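Local coordinates for protein mitochondrial association factor 1 (Toxoplasma gondii, PDB 6BXS) that belongs to a parasite protein family linked to host mitochondrial association, its own role being unsettled, and has a macro-domain fold, one that often binds ADP-ribose, at residues P41-L55 / N161-F174. Residues are numbered along the deposited sequence; the frame is centred on the assembly and turned at random.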
loop_
_atom_site.group_PDB
_atom_site.type_symbol
_atom_site.label_atom_id
_atom_site.label_comp_id
_atom_site.label_asym_id
_atom_site.label_seq_id
_atom_site.Cartn_x
_atom_site.Cartn_y
_atom_site.Cartn_z
ATOM N N PRO A 41 18.458 3.373 -3.677
ATOM C CA PRO A 41 17.897 2.031 -3.847
ATOM C C PRO A 41 18.592 1.243 -4.950
ATOM O O PRO A 41 19.081 1.839 -5.913
ATOM C CB PRO A 41 16.441 2.313 -4.214
ATOM C CG PRO A 41 16.503 3.609 -4.947
ATOM C CD PRO A 41 17.617 4.402 -4.312
ATOM N N SER A 42 18.633 -0.076 -4.807
ATOM C CA SER A 42 19.201 -0.946 -5.831
ATOM C C SER A 42 18.106 -1.478 -6.751
ATOM O O SER A 42 18.387 -1.982 -7.839
ATOM C CB SER A 42 19.962 -2.105 -5.187
ATOM O OG SER A 42 19.159 -2.776 -4.231
ATOM N N LYS A 43 16.857 -1.363 -6.305
ATOM C CA LYS A 43 15.716 -1.818 -7.088
ATOM C C LYS A 43 14.532 -0.872 -6.914
ATOM O O LYS A 43 14.547 0.013 -6.055
ATOM C CB LYS A 43 15.327 -3.241 -6.686
ATOM C CG LYS A 43 14.795 -3.364 -5.271
ATOM C CD LYS A 43 14.783 -4.810 -4.797
ATOM C CE LYS A 43 16.194 -5.343 -4.598
ATOM N NZ LYS A 43 16.223 -6.540 -3.714
ATOM N N ARG A 44 13.511 -1.065 -7.740
ATOM C CA ARG A 44 12.352 -0.184 -7.744
ATOM C C ARG A 44 11.316 -0.638 -6.721
ATOM O O ARG A 44 10.535 -1.556 -6.974
ATOM C CB ARG A 44 11.726 -0.132 -9.136
ATOM C CG ARG A 44 12.724 0.123 -10.262
ATOM C CD ARG A 44 12.019 0.202 -11.608
ATOM N NE ARG A 44 10.801 0.999 -11.509
ATOM C CZ ARG A 44 10.764 2.328 -11.544
ATOM N NH1 ARG A 44 9.604 2.956 -11.427
ATOM N NH2 ARG A 44 11.878 3.031 -11.698
ATOM N N VAL A 45 11.323 0.017 -5.565
ATOM C CA VAL A 45 10.409 -0.312 -4.477
ATOM C C VAL A 45 9.246 0.674 -4.437
ATOM O O VAL A 45 9.455 1.881 -4.337
ATOM C CB VAL A 45 11.129 -0.296 -3.116
ATOM C CG1 VAL A 45 10.199 -0.794 -2.010
ATOM C CG2 VAL A 45 12.395 -1.137 -3.171
ATOM N N ALA A 46 8.026 0.150 -4.519
ATOM C CA ALA A 46 6.822 0.965 -4.404
ATOM C C ALA A 46 6.237 0.830 -3.005
ATOM O O ALA A 46 5.905 -0.268 -2.568
ATOM C CB ALA A 46 5.798 0.557 -5.450
ATOM N N THR A 47 6.112 1.951 -2.304
ATOM C CA THR A 47 5.615 1.937 -0.935
ATOM C C THR A 47 4.102 2.147 -0.911
ATOM O O THR A 47 3.565 2.982 -1.641
ATOM C CB THR A 47 6.311 3.011 -0.085
ATOM O OG1 THR A 47 7.729 2.805 -0.138
ATOM C CG2 THR A 47 5.846 2.938 1.361
ATOM N N VAL A 48 3.427 1.378 -0.061
ATOM C CA VAL A 48 1.971 1.380 0.008
ATOM C C VAL A 48 1.469 2.316 1.101
ATOM O O VAL A 48 1.684 2.078 2.287
ATOM C CB VAL A 48 1.423 -0.038 0.264
ATOM C CG1 VAL A 48 -0.085 -0.009 0.520
ATOM C CG2 VAL A 48 1.747 -0.952 -0.914
ATOM N N ASP A 49 0.785 3.377 0.687
ATOM C CA ASP A 49 0.215 4.337 1.619
ATOM C C ASP A 49 -0.982 3.744 2.353
ATOM O O ASP A 49 -1.912 3.241 1.725
ATOM C CB ASP A 49 -0.209 5.603 0.873
ATOM C CG ASP A 49 -0.545 6.755 1.805
ATOM O OD1 ASP A 49 -0.609 6.546 3.036
ATOM O OD2 ASP A 49 -0.755 7.878 1.298
ATOM N N ALA A 50 -0.960 3.804 3.680
ATOM C CA ALA A 50 -2.133 3.443 4.468
ATOM C C ALA A 50 -3.179 4.541 4.309
ATOM O O ALA A 50 -3.205 5.507 5.071
ATOM C CB ALA A 50 -1.769 3.246 5.929
ATOM N N GLY A 51 -4.041 4.375 3.311
ATOM C CA GLY A 51 -4.941 5.427 2.878
ATOM C C GLY A 51 -6.134 5.666 3.778
ATOM O O GLY A 51 -6.434 4.873 4.670
ATOM N N THR A 52 -6.821 6.774 3.522
ATOM C CA THR A 52 -8.017 7.149 4.265
ATOM C C THR A 52 -9.263 6.762 3.476
ATOM O O THR A 52 -9.209 6.582 2.262
ATOM C CB THR A 52 -8.049 8.660 4.547
ATOM O OG1 THR A 52 -8.030 9.366 3.304
ATOM C CG2 THR A 52 -6.845 9.082 5.383
ATOM N N TYR A 53 -10.386 6.648 4.173
ATOM C CA TYR A 53 -11.650 6.291 3.542
ATOM C C TYR A 53 -12.130 7.381 2.584
ATOM O O TYR A 53 -12.939 7.119 1.693
ATOM C CB TYR A 53 -12.702 6.013 4.617
ATOM C CG TYR A 53 -12.271 4.932 5.586
ATOM C CD1 TYR A 53 -12.051 3.634 5.144
ATOM C CD2 TYR A 53 -12.070 5.207 6.934
ATOM C CE1 TYR A 53 -11.648 2.639 6.012
ATOM C CE2 TYR A 53 -11.666 4.214 7.814
ATOM C CZ TYR A 53 -11.455 2.932 7.345
ATOM O OH TYR A 53 -11.054 1.938 8.208
ATOM N N GLY A 54 -11.616 8.595 2.763
ATOM C CA GLY A 54 -11.932 9.703 1.877
ATOM C C GLY A 54 -10.995 9.804 0.683
ATOM O O GLY A 54 -11.192 10.647 -0.191
ATOM N N LEU A 55 -9.968 8.956 0.663
ATOM C CA LEU A 55 -9.080 8.799 -0.494
ATOM C C LEU A 55 -8.168 9.998 -0.781
ATOM O O LEU A 55 -7.761 10.197 -1.924
ATOM C CB LEU A 55 -9.900 8.499 -1.755
ATOM C CG LEU A 55 -10.939 7.378 -1.680
ATOM C CD1 LEU A 55 -11.600 7.195 -3.042
ATOM C CD2 LEU A 55 -10.311 6.079 -1.206
ATOM N N ASN A 161 15.420 10.225 -6.988
ATOM C CA ASN A 161 15.887 8.985 -7.599
ATOM C C ASN A 161 14.807 8.354 -8.471
ATOM O O ASN A 161 13.709 8.067 -7.996
ATOM C CB ASN A 161 16.331 7.991 -6.525
ATOM C CG ASN A 161 17.183 6.869 -7.089
ATOM O OD1 ASN A 161 16.697 6.019 -7.834
ATOM N ND2 ASN A 161 18.462 6.862 -6.732
ATOM N N GLU A 162 15.141 8.133 -9.740
ATOM C CA GLU A 162 14.223 7.555 -10.723
ATOM C C GLU A 162 13.521 6.292 -10.221
ATOM O O GLU A 162 12.391 6.005 -10.615
ATOM C CB GLU A 162 14.985 7.232 -12.013
ATOM C CG GLU A 162 14.110 6.846 -13.198
ATOM C CD GLU A 162 14.770 5.816 -14.099
ATOM O OE1 GLU A 162 14.883 4.641 -13.683
ATOM O OE2 GLU A 162 15.180 6.182 -15.221
ATOM N N MET A 163 14.192 5.540 -9.352
ATOM C CA MET A 163 13.668 4.257 -8.890
ATOM C C MET A 163 12.586 4.390 -7.816
ATOM O O MET A 163 11.962 3.395 -7.444
ATOM C CB MET A 163 14.805 3.391 -8.345
ATOM C CG MET A 163 15.804 2.936 -9.395
ATOM S SD MET A 163 17.025 1.804 -8.706
ATOM C CE MET A 163 17.927 1.343 -10.184
ATOM N N ASN A 164 12.367 5.608 -7.326
ATOM C CA ASN A 164 11.410 5.844 -6.244
ATOM C C ASN A 164 10.105 6.490 -6.715
ATOM O O ASN A 164 9.358 7.041 -5.909
ATOM C CB ASN A 164 12.049 6.728 -5.165
ATOM C CG ASN A 164 13.194 6.041 -4.449
ATOM O OD1 ASN A 164 13.262 4.815 -4.395
ATOM N ND2 ASN A 164 14.100 6.835 -3.887
ATOM N N ASP A 165 9.821 6.403 -8.012
ATOM C CA ASP A 165 8.722 7.168 -8.600
ATOM C C ASP A 165 7.430 6.367 -8.770
ATOM O O ASP A 165 6.582 6.721 -9.591
ATOM C CB ASP A 165 9.154 7.731 -9.954
ATOM C CG ASP A 165 9.440 6.650 -10.972
ATOM O OD1 ASP A 165 9.536 5.466 -10.584
ATOM O OD2 ASP A 165 9.579 6.988 -12.164
ATOM N N VAL A 166 7.287 5.287 -8.008
ATOM C CA VAL A 166 6.025 4.557 -7.940
ATOM C C VAL A 166 5.560 4.444 -6.496
ATOM O O VAL A 166 6.333 4.071 -5.613
ATOM C CB VAL A 166 6.134 3.143 -8.541
ATOM C CG1 VAL A 166 4.806 2.401 -8.412
ATOM C CG2 VAL A 166 6.558 3.212 -9.997
ATOM N N MET A 167 4.292 4.772 -6.267
ATOM C CA MET A 167 3.677 4.607 -4.959
ATOM C C MET A 167 2.351 3.887 -5.114
ATOM O O MET A 167 1.761 3.880 -6.194
ATOM C CB MET A 167 3.463 5.959 -4.268
ATOM C CG MET A 167 2.483 6.890 -4.977
ATOM S SD MET A 167 1.996 8.308 -3.967
ATOM C CE MET A 167 0.908 7.541 -2.767
ATOM N N LEU A 168 1.898 3.268 -4.031
ATOM C CA LEU A 168 0.558 2.714 -3.969
ATOM C C LEU A 168 -0.206 3.358 -2.820
ATOM O O LEU A 168 0.384 3.938 -1.909
ATOM C CB LEU A 168 0.596 1.193 -3.805
ATOM C CG LEU A 168 0.922 0.383 -5.065
ATOM C CD1 LEU A 168 2.293 -0.248 -4.942
ATOM C CD2 LEU A 168 -0.136 -0.679 -5.327
ATOM N N TYR A 169 -1.526 3.244 -2.887
ATOM C CA TYR A 169 -2.433 3.823 -1.906
ATOM C C TYR A 169 -3.571 2.829 -1.736
ATOM O O TYR A 169 -4.189 2.418 -2.719
ATOM C CB TYR A 169 -2.936 5.195 -2.376
ATOM C CG TYR A 169 -3.850 5.943 -1.416
ATOM C CD1 TYR A 169 -5.159 5.526 -1.195
ATOM C CD2 TYR A 169 -3.416 7.093 -0.768
ATOM C CE1 TYR A 169 -5.997 6.219 -0.338
ATOM C CE2 TYR A 169 -4.249 7.794 0.092
ATOM C CZ TYR A 169 -5.538 7.352 0.302
ATOM O OH TYR A 169 -6.372 8.043 1.155
ATOM N N THR A 170 -3.824 2.417 -0.498
ATOM C CA THR A 170 -4.850 1.415 -0.229
ATOM C C THR A 170 -5.621 1.748 1.043
ATOM O O THR A 170 -5.112 2.430 1.936
ATOM C CB THR A 170 -4.239 -0.008 -0.113
ATOM O OG1 THR A 170 -5.279 -0.986 -0.222
ATOM C CG2 THR A 170 -3.489 -0.196 1.206
ATOM N N VAL A 171 -6.856 1.258 1.109
ATOM C CA VAL A 171 -7.762 1.556 2.213
ATOM C C VAL A 171 -8.071 0.290 3.001
ATOM O O VAL A 171 -8.718 -0.628 2.495
ATOM C CB VAL A 171 -9.078 2.177 1.704
ATOM C CG1 VAL A 171 -10.027 2.469 2.861
ATOM C CG2 VAL A 171 -8.797 3.449 0.918
ATOM N N ALA A 172 -7.614 0.259 4.248
ATOM C CA ALA A 172 -7.757 -0.913 5.102
ATOM C C ALA A 172 -9.081 -0.885 5.861
ATOM O O ALA A 172 -9.625 0.188 6.120
ATOM C CB ALA A 172 -6.594 -0.991 6.075
ATOM N N PRO A 173 -9.600 -2.067 6.230
ATOM C CA PRO A 173 -10.853 -2.132 6.990
ATOM C C PRO A 173 -10.695 -1.624 8.418
ATOM O O PRO A 173 -9.648 -1.833 9.030
ATOM C CB PRO A 173 -11.194 -3.623 6.977
ATOM C CG PRO A 173 -9.887 -4.306 6.824
ATOM C CD PRO A 173 -9.053 -3.408 5.959
ATOM N N PHE A 174 -11.722 -0.960 8.936
ATOM C CA PHE A 174 -11.693 -0.455 10.302
ATOM C C PHE A 174 -11.780 -1.624 11.274
ATOM O O PHE A 174 -12.493 -2.595 11.026
ATOM C CB PHE A 174 -12.835 0.537 10.541
ATOM C CG PHE A 174 -12.740 1.266 11.848
ATOM C CD1 PHE A 174 -11.726 2.183 12.074
ATOM C CD2 PHE A 174 -13.666 1.037 12.850
ATOM C CE1 PHE A 174 -11.637 2.856 13.280
ATOM C CE2 PHE A 174 -13.582 1.707 14.057
ATOM C CZ PHE A 174 -12.567 2.617 14.271
HETATM O O HOH W 1 9.359 3.098 -7.116
#
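Tyr169 meets Gly51 and Thr52 with its ring and hydroxyl. Its CB leaves the strand on the same face of the sheet as Asp49, and with CG anti to the backbone N (chi1 -178°) the ring runs beside that residue, Tyr169 CD2 lying 3.5 Å from Asp49 OD2. Farther out, Tyr169 CE1 and CZ lie under Gly51 CA, CZ at 3.3 Å; this CA sits over one ring face, 27° off the normal, a CH-pi contact. The tip, Tyr169 OH, accepts from Thr52 N at 2.7 Å and also from Thr52 OG1; it bonds Phe56 O as well, so three partners fix the phenol. Strands 45-50 and 166-170 are parallel central neighbours in the mixed sheet of the macro domain, their short axes 27° apart. Leu168 N to Thr47 O (2.9 Å) and Asp49 N to Leu168 O (2.7 Å), both nearly straight, set the register. On the face bearing Val48 and Leu168, Val48 CG1 presses on Thr170 CG2 at 3.5 Å, with helix 179-202 packed beside them. Before the strands, Arg44 NH1 meets the syn lone pair of Asp165 OD1 at 2.6 Å, a salt bridge whose carboxylate also pairs with Lys209.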